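Local coordinates for protein lipoteichoic acid primase (Listeria monocytogenes, PDB 4UOP) that belongs to the sulfatase family of metal-dependent enzymes and carries an extracellular catalytic domain that holds a magnesium ion, at residues E66-N71 and R316-L321; S96-Q101 and K333-E338; A111-Y116 and D164-A169. All coordinates share one frame; numbering follows the deposited sequence.

Contact 1: E66-N71 and R316-L321; sequences ESFQRN and RIPFFL. With MG (magnesium ion), chain J.
Arg70 meets Arg316 through backbone and side chain alike. The Arg70 amide N donates to the carbonyl O of Arg316 over 2.9 Å, nearly straight at the hydrogen (165°). The residues on either side of Arg70 are tied together: Gln69 NE2 gives an in-plane bond to a lone pair of Asn71 OD1 (2.9 Å), while Gln69 OE1 accepts from the backbone N of Ile287 and Ile288.

Packing follows the same path. Arg70 CG lies over one face of the Arg316 guanidinium, 3.5 Å from NH2. A bend at chi2 (51°) then turns the Arg70 guanidinium toward Phe320, where NH1 comes to the ring edge, 3.9 Å from CZ. The two positive ends go to different partners, Arg70 NH2 to Asn97 OD1 and Arg316 NH1 to Asp313. Phe68 CB rests on Pro318 CG at 3.8 Å; proline suits this buried, extended stretch leading into the strand because it brings no amide hydrogen needing an acceptor.

Metal binding occupies the start of the loop. Glu66 grips the magnesium ion with both oxygens, OE1 at 2.4 Å and OE2 at 2.2 Å, and Thr108, Asp284 and His285 complete the protein ligands. Ser67 OG donates to the anti lone pair of OE2. Sharing that oxygen between metal and hydroxyl probably helps fix the carboxylate's rotation, while the neighbouring backbone is fastened to the residues that lead into strand 319-322.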
# COMPACT_ATOMS: atom_id res chain seq x y z
N GLU B 66 5.50 10.71 -17.37
CA GLU B 66 5.45 9.37 -16.81
C GLU B 66 6.83 8.72 -16.67
O GLU B 66 7.57 8.58 -17.66
CB GLU B 66 4.55 8.49 -17.70
CG GLU B 66 4.49 7.04 -17.24
CD GLU B 66 3.97 6.91 -15.82
OE1 GLU B 66 2.80 7.27 -15.58
OE2 GLU B 66 4.72 6.42 -14.95
N SER B 67 7.18 8.33 -15.44
CA SER B 67 8.37 7.51 -15.15
C SER B 67 9.73 8.15 -15.49
O SER B 67 10.74 7.44 -15.52
CB SER B 67 8.24 6.13 -15.84
OG SER B 67 7.20 5.37 -15.22
N PHE B 68 9.77 9.47 -15.67
CA PHE B 68 11.04 10.21 -15.78
C PHE B 68 11.70 10.33 -14.39
O PHE B 68 11.04 10.73 -13.42
CB PHE B 68 10.81 11.62 -16.33
CG PHE B 68 10.71 11.72 -17.84
CD1 PHE B 68 9.79 10.96 -18.55
CD2 PHE B 68 11.48 12.64 -18.55
CE1 PHE B 68 9.68 11.09 -19.93
CE2 PHE B 68 11.37 12.77 -19.93
CZ PHE B 68 10.45 12.01 -20.62
N GLN B 69 12.99 10.00 -14.30
CA GLN B 69 13.75 10.17 -13.06
C GLN B 69 15.05 10.90 -13.36
O GLN B 69 15.68 10.68 -14.40
CB GLN B 69 14.02 8.84 -12.35
CG GLN B 69 14.79 7.81 -13.17
CD GLN B 69 14.67 6.43 -12.57
OE1 GLN B 69 13.64 5.78 -12.71
NE2 GLN B 69 15.72 5.97 -11.87
N ARG B 70 15.46 11.76 -12.44
CA ARG B 70 16.57 12.67 -12.69
C ARG B 70 17.88 11.97 -13.04
O ARG B 70 18.62 12.47 -13.88
CB ARG B 70 16.77 13.63 -11.52
CG ARG B 70 17.73 14.78 -11.82
CD ARG B 70 17.36 15.50 -13.10
NE ARG B 70 18.05 16.77 -13.29
CZ ARG B 70 18.20 17.38 -14.47
NH1 ARG B 70 17.77 16.82 -15.60
NH2 ARG B 70 18.82 18.56 -14.53
N ASN B 71 18.17 10.83 -12.40
CA ASN B 71 19.43 10.13 -12.68
C ASN B 71 19.44 9.36 -14.00
O ASN B 71 20.47 8.76 -14.39
CB ASN B 71 19.88 9.26 -11.50
CG ASN B 71 18.95 8.10 -11.19
OD1 ASN B 71 18.09 7.72 -11.98
ND2 ASN B 71 19.15 7.51 -10.03
N ARG B 316 14.69 11.10 -6.99
CA ARG B 316 14.75 12.37 -7.67
C ARG B 316 14.04 12.29 -9.02
O ARG B 316 14.29 11.38 -9.82
CB ARG B 316 16.19 12.84 -7.88
CG ARG B 316 17.07 12.87 -6.62
CD ARG B 316 18.54 12.58 -6.94
NE ARG B 316 19.04 13.57 -7.80
CZ ARG B 316 19.96 13.42 -8.74
NH1 ARG B 316 20.59 12.28 -9.01
NH2 ARG B 316 20.27 14.49 -9.41
N ILE B 317 13.20 13.28 -9.27
CA ILE B 317 12.44 13.41 -10.50
C ILE B 317 12.83 14.74 -11.13
O ILE B 317 13.13 15.70 -10.41
CB ILE B 317 10.90 13.35 -10.27
CG1 ILE B 317 10.50 14.21 -9.07
CG2 ILE B 317 10.49 11.91 -10.02
CD1 ILE B 317 9.02 14.45 -8.89
N PRO B 318 12.82 14.82 -12.46
CA PRO B 318 13.13 16.13 -13.02
C PRO B 318 12.05 17.17 -12.68
O PRO B 318 10.88 16.80 -12.48
CB PRO B 318 13.19 15.88 -14.52
CG PRO B 318 12.32 14.66 -14.73
CD PRO B 318 12.52 13.82 -13.51
N PHE B 319 12.46 18.42 -12.59
CA PHE B 319 11.59 19.55 -12.30
C PHE B 319 12.11 20.78 -13.02
O PHE B 319 13.27 21.17 -12.82
CB PHE B 319 11.52 19.81 -10.80
CG PHE B 319 10.66 20.99 -10.44
CD1 PHE B 319 9.29 20.86 -10.36
CD2 PHE B 319 11.23 22.23 -10.22
CE1 PHE B 319 8.49 21.95 -10.04
CE2 PHE B 319 10.44 23.32 -9.91
CZ PHE B 319 9.07 23.19 -9.83
N PHE B 320 11.27 21.37 -13.86
CA PHE B 320 11.62 22.54 -14.65
C PHE B 320 10.48 23.53 -14.56
O PHE B 320 9.31 23.17 -14.67
CB PHE B 320 11.86 22.17 -16.12
CG PHE B 320 13.05 21.30 -16.34
CD1 PHE B 320 12.99 19.94 -16.11
CD2 PHE B 320 14.26 21.84 -16.77
CE1 PHE B 320 14.11 19.14 -16.29
CE2 PHE B 320 15.37 21.05 -16.98
CZ PHE B 320 15.30 19.69 -16.71
N LEU B 321 10.83 24.80 -14.37
CA LEU B 321 9.85 25.85 -14.29
C LEU B 321 10.24 27.02 -15.18
O LEU B 321 11.37 27.52 -15.12
CB LEU B 321 9.70 26.33 -12.84
CG LEU B 321 8.60 27.40 -12.72
CD1 LEU B 321 7.54 27.06 -11.68
CD2 LEU B 321 9.24 28.74 -12.42
MG MG J . 3.36 6.84 -13.32
O HOH W 1 16.76 9.92 -10.11
O HOH W 2 2.95 4.66 -13.24

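Contact 2: S96-Q101 and K333-E338; sequences SNQFFQ and KNVGGE
Phe99 lays its ring flat over the peptide between Gly336 and Gly337. Gly337 CA sits 4.2 Å from the ring centroid, 19° off the normal, a CH-pi contact, and Gly336 O and Gly337 N cover the same face. With CG anti to the backbone N (chi1 -165°), the ring swings across the neighbouring strand. Gly336 suits its place because a side chain there would run into the ring, while at Gly337 one would crowd Phe100 O on the other face.

Strand 336-337 joins strand 94-100 in parallel within the mixed sheet of the sulfatase-type alpha/beta domain, bridging at Phe99 with Gly336 and at Phe100 with Gly337; antiparallel strand 319-322 also pairs with 94-100. Phe100 N donates firmly to Gly336 O, 2.8 Å apart. The flanking bonds are weak: Gly336 N to Gln98 O is 3.5 Å, and Glu338 N to Phe100 O is 3.3 Å and bent. Phe100 points to the other side of the sheet, its ring edge meeting Val335, with CE2 4.2 Å from CG1. Val335 suits this place because its CG1 packs both on that edge and on the Gln98 side chain, 3.5 Å from OE1.

Farther out, a water donates to both Gln98 O and Asn334 O, joining the segments just ahead of the bridged residues. Ser96 OG accepts from Gln98 N at 2.9 Å, an ST turn that probably helps shape the interruption of strand 94-100. Phe99 stacks on Phe319 and Phe100 on Phe383. Glu338 OE1 reaches past Gln101 CA (3.5 Å) to accept from Thr102 N. The chemistry implies a short pairing in which ring-on-peptide packing supplements one strong bond and two weak ones.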
# COMPACT_ATOMS: atom_id res chain seq x y z
N SER B 96 15.56 21.88 -10.92
CA SER B 96 16.09 21.27 -9.71
C SER B 96 16.71 19.92 -9.95
O SER B 96 16.16 19.09 -10.67
CB SER B 96 14.98 21.08 -8.69
OG SER B 96 15.47 20.40 -7.56
N ASN B 97 17.87 19.71 -9.33
CA ASN B 97 18.52 18.39 -9.28
C ASN B 97 18.27 17.66 -7.98
O ASN B 97 18.87 16.62 -7.73
CB ASN B 97 20.03 18.55 -9.51
CG ASN B 97 20.35 19.07 -10.88
OD1 ASN B 97 19.67 18.74 -11.85
ND2 ASN B 97 21.38 19.90 -10.97
N GLN B 98 17.41 18.23 -7.13
CA GLN B 98 17.02 17.61 -5.87
C GLN B 98 15.54 17.83 -5.62
O GLN B 98 15.11 18.47 -4.65
CB GLN B 98 17.83 18.19 -4.71
CG GLN B 98 19.30 17.88 -4.74
CD GLN B 98 20.02 18.38 -3.49
OE1 GLN B 98 19.67 19.40 -2.92
NE2 GLN B 98 21.06 17.66 -3.09
N PHE B 99 14.74 17.33 -6.55
CA PHE B 99 13.31 17.42 -6.44
C PHE B 99 12.79 16.00 -6.35
O PHE B 99 13.20 15.15 -7.15
CB PHE B 99 12.73 18.16 -7.64
CG PHE B 99 11.32 18.61 -7.44
CD1 PHE B 99 11.06 19.84 -6.86
CD2 PHE B 99 10.26 17.81 -7.82
CE1 PHE B 99 9.76 20.26 -6.64
CE2 PHE B 99 8.94 18.24 -7.62
CZ PHE B 99 8.70 19.46 -7.02
N PHE B 100 11.92 15.74 -5.38
CA PHE B 100 11.57 14.35 -5.05
C PHE B 100 10.12 13.98 -5.26
O PHE B 100 9.22 14.80 -5.08
CB PHE B 100 11.92 14.07 -3.59
CG PHE B 100 13.36 14.22 -3.27
CD1 PHE B 100 14.26 13.18 -3.53
CD2 PHE B 100 13.86 15.41 -2.73
CE1 PHE B 100 15.60 13.32 -3.21
CE2 PHE B 100 15.20 15.54 -2.42
CZ PHE B 100 16.07 14.50 -2.66
N GLN B 101 9.90 12.74 -5.67
CA GLN B 101 8.57 12.17 -5.73
C GLN B 101 7.99 12.06 -4.31
O GLN B 101 8.72 11.83 -3.36
CB GLN B 101 8.61 10.76 -6.34
CG GLN B 101 9.46 9.75 -5.59
CD GLN B 101 9.41 8.36 -6.18
OE1 GLN B 101 9.86 8.14 -7.30
NE2 GLN B 101 8.87 7.40 -5.43
N LYS B 333 18.38 25.66 -5.45
CA LYS B 333 19.16 24.97 -4.42
C LYS B 333 18.28 24.31 -3.36
O LYS B 333 18.64 23.28 -2.82
CB LYS B 333 20.13 25.94 -3.74
CG LYS B 333 21.09 26.63 -4.71
CD LYS B 333 21.83 25.67 -5.62
CE LYS B 333 22.58 24.59 -4.86
NZ LYS B 333 23.52 23.85 -5.75
N ASN B 334 17.14 24.90 -3.07
CA ASN B 334 16.24 24.40 -2.05
C ASN B 334 15.53 23.14 -2.57
O ASN B 334 15.05 23.13 -3.71
CB ASN B 334 15.27 25.53 -1.71
CG ASN B 334 14.37 25.23 -0.52
OD1 ASN B 334 14.77 24.64 0.48
ND2 ASN B 334 13.14 25.70 -0.62
N VAL B 335 15.45 22.11 -1.74
CA VAL B 335 14.77 20.89 -2.15
C VAL B 335 13.27 21.06 -2.18
O VAL B 335 12.70 21.94 -1.52
CB VAL B 335 15.09 19.65 -1.29
CG1 VAL B 335 16.56 19.35 -1.35
CG2 VAL B 335 14.60 19.81 0.14
N GLY B 336 12.62 20.20 -2.95
CA GLY B 336 11.19 20.19 -3.04
C GLY B 336 10.67 18.82 -3.39
O GLY B 336 11.44 17.94 -3.80
N GLY B 337 9.37 18.66 -3.21
CA GLY B 337 8.65 17.47 -3.64
C GLY B 337 7.36 17.85 -4.32
O GLY B 337 7.01 19.04 -4.40
N GLU B 338 6.65 16.86 -4.84
CA GLU B 338 5.44 17.14 -5.59
C GLU B 338 4.42 17.96 -4.77
O GLU B 338 3.74 18.80 -5.32
CB GLU B 338 4.83 15.86 -6.15
CG GLU B 338 5.58 15.41 -7.40
CD GLU B 338 5.50 13.92 -7.68
OE1 GLU B 338 5.40 13.09 -6.74
OE2 GLU B 338 5.60 13.59 -8.88
O HOH W 3 16.01 22.09 -5.88
O HOH W 4 13.98 21.14 -5.54

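Contact 3: A111-Y116 and D164-A169; sequences AEWSVY and DEFYPA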
# COMPACT_ATOMS: atom_id res chain seq x y z
N ALA B 111 0.96 11.06 -7.39
CA ALA B 111 1.64 12.25 -7.87
C ALA B 111 0.63 13.35 -8.14
O ALA B 111 0.80 14.49 -7.69
CB ALA B 111 2.44 11.93 -9.12
N GLU B 112 -0.43 13.02 -8.87
CA GLU B 112 -1.48 13.98 -9.15
C GLU B 112 -2.09 14.49 -7.85
O GLU B 112 -2.30 15.70 -7.71
CB GLU B 112 -2.57 13.34 -10.00
CG GLU B 112 -2.14 13.02 -11.44
CD GLU B 112 -3.33 12.59 -12.28
OE1 GLU B 112 -4.13 13.47 -12.65
OE2 GLU B 112 -3.47 11.38 -12.55
N TRP B 113 -2.38 13.58 -6.93
CA TRP B 113 -2.93 13.95 -5.62
C TRP B 113 -2.07 15.01 -4.93
O TRP B 113 -2.59 16.03 -4.42
CB TRP B 113 -3.08 12.72 -4.71
CG TRP B 113 -3.57 13.09 -3.35
CD1 TRP B 113 -2.83 13.45 -2.28
CD2 TRP B 113 -4.94 13.21 -2.94
NE1 TRP B 113 -3.64 13.77 -1.22
CE2 TRP B 113 -4.94 13.63 -1.60
CE3 TRP B 113 -6.16 12.99 -3.58
CZ2 TRP B 113 -6.11 13.84 -0.88
CZ3 TRP B 113 -7.33 13.19 -2.86
CH2 TRP B 113 -7.30 13.61 -1.53
N SER B 114 -0.77 14.72 -4.85
CA SER B 114 0.21 15.59 -4.20
C SER B 114 0.25 16.97 -4.83
O SER B 114 0.23 17.99 -4.15
CB SER B 114 1.60 14.95 -4.28
OG SER B 114 1.69 13.83 -3.45
N VAL B 115 0.28 16.99 -6.16
CA VAL B 115 0.37 18.24 -6.88
C VAL B 115 -0.91 19.08 -6.75
O VAL B 115 -0.84 20.28 -6.45
CB VAL B 115 0.76 17.99 -8.35
CG1 VAL B 115 0.72 19.28 -9.15
CG2 VAL B 115 2.15 17.36 -8.39
N TYR B 116 -2.07 18.47 -6.94
CA TYR B 116 -3.32 19.24 -6.92
C TYR B 116 -3.70 19.72 -5.51
O TYR B 116 -4.26 20.81 -5.38
CB TYR B 116 -4.50 18.45 -7.50
CG TYR B 116 -4.29 17.87 -8.88
CD1 TYR B 116 -3.47 18.48 -9.80
CD2 TYR B 116 -4.95 16.70 -9.26
CE1 TYR B 116 -3.28 17.92 -11.06
CE2 TYR B 116 -4.77 16.15 -10.50
CZ TYR B 116 -3.93 16.75 -11.40
OH TYR B 116 -3.73 16.18 -12.64
N ASP B 164 -12.44 9.99 -12.90
CA ASP B 164 -13.72 10.59 -13.28
C ASP B 164 -14.53 11.12 -12.08
O ASP B 164 -15.38 11.99 -12.26
CB ASP B 164 -14.56 9.65 -14.16
CG ASP B 164 -14.84 8.31 -13.53
OD1 ASP B 164 -14.51 8.09 -12.34
OD2 ASP B 164 -15.39 7.45 -14.26
N GLU B 165 -14.24 10.64 -10.87
CA GLU B 165 -14.73 11.27 -9.63
C GLU B 165 -13.73 12.23 -8.98
O GLU B 165 -14.10 13.26 -8.41
CB GLU B 165 -15.11 10.20 -8.61
CG GLU B 165 -16.18 9.23 -9.10
CD GLU B 165 -17.50 9.91 -9.41
OE1 GLU B 165 -17.84 10.91 -8.74
OE2 GLU B 165 -18.20 9.44 -10.34
N PHE B 166 -12.45 11.87 -9.03
CA PHE B 166 -11.40 12.67 -8.40
C PHE B 166 -11.27 14.06 -9.04
O PHE B 166 -11.10 15.05 -8.34
CB PHE B 166 -10.08 11.91 -8.45
CG PHE B 166 -8.89 12.72 -8.05
CD1 PHE B 166 -8.81 13.27 -6.78
CD2 PHE B 166 -7.85 12.93 -8.94
CE1 PHE B 166 -7.70 14.01 -6.41
CE2 PHE B 166 -6.74 13.66 -8.57
CZ PHE B 166 -6.67 14.21 -7.30
N TYR B 167 -11.34 14.13 -10.36
CA TYR B 167 -11.14 15.40 -11.02
C TYR B 167 -12.22 16.44 -10.66
O TYR B 167 -11.87 17.59 -10.36
CB TYR B 167 -10.95 15.21 -12.53
CG TYR B 167 -9.64 14.54 -12.94
CD1 TYR B 167 -8.49 14.62 -12.15
CD2 TYR B 167 -9.55 13.87 -14.14
CE1 TYR B 167 -7.30 14.03 -12.56
CE2 TYR B 167 -8.38 13.28 -14.55
CZ TYR B 167 -7.26 13.36 -13.75
OH TYR B 167 -6.09 12.77 -14.16
N PRO B 168 -13.51 16.05 -10.63
CA PRO B 168 -14.58 16.89 -10.05
C PRO B 168 -14.37 17.20 -8.57
O PRO B 168 -14.63 18.33 -8.15
CB PRO B 168 -15.84 16.03 -10.21
CG PRO B 168 -15.55 15.12 -11.34
CD PRO B 168 -14.06 14.90 -11.36
N ALA B 169 -13.91 16.22 -7.79
CA ALA B 169 -13.64 16.43 -6.38
C ALA B 169 -12.66 17.57 -6.14
O ALA B 169 -12.82 18.33 -5.19
CB ALA B 169 -13.14 15.15 -5.72
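Phe166, its CG anti to the backbone N (chi1 171°), reaches across to helix 107-117, where the same kind of first torsion brings the rim of the Trp113 ring to one end of it and a different well, with CG anti to the carbonyl carbon (chi1 -53°), brings Tyr116 in from another side. The three form an aromatic cluster between two helices of the alpha/beta sulfatase-type domain. The axes of segments 111-116 and 164-169 lie 12.1 Å apart and nearly parallel, a wide spacing that large rings are suited to bridge.

Phe166 meets each of the other two rim to rim, neither ring over the other's face. Phe166 CE1 comes within 3.4 Å of Trp113 CE3, with the planes inclined by 26°, while Phe166 CE2 lies 3.6 Å from Tyr116 CD2, in the plane of the tyrosine ring. Tyr167 adds CE1 against Tyr116 CE2 at 3.9 Å. Beyond the cluster, Tyr116 packs on strand 214-219 and meets Phe172 edge-to-face, which places the contact against the central sheet.

Beside the rings sits a buried carboxylate. Glu112 suits this place because it can serve two tyrosine hydroxyls and a cation together: OE2 forms a salt bridge with Arg163, which probably helps keep the acid ionised, while OE1 takes both phenols. Tyr167 OH donates to the syn lone pair of Glu112 OE1 at 2.6 Å, and Tyr116 OH to its anti lone pair at 2.7 Å.

How the contacts relate
Contacts 1 and 2 are neighbours, centres 9 Å apart, on one mixed sheet where strands 94-100 and 319-322 pair antiparallel. Ile317 N probably bonds to Phe99 O, 2.8 Å away, and the segments of contacts 1 and 2 alternate along the chain. Contact 3 lies about 20 Å from the centre of contact 1 and 21 Å from that of contact 2, measured between centres. It is nested inside the loops both close, and helix 107-117 follows strand 94-100 directly. Glu338 packs on Ala111, Ser114 and Val115, joining contact 2 to contact 3. The magnesium ion draws on this framework: Glu66 belongs to contact 1, and Thr108 lies in the first turn of helix 107-117, which carries one side of contact 3.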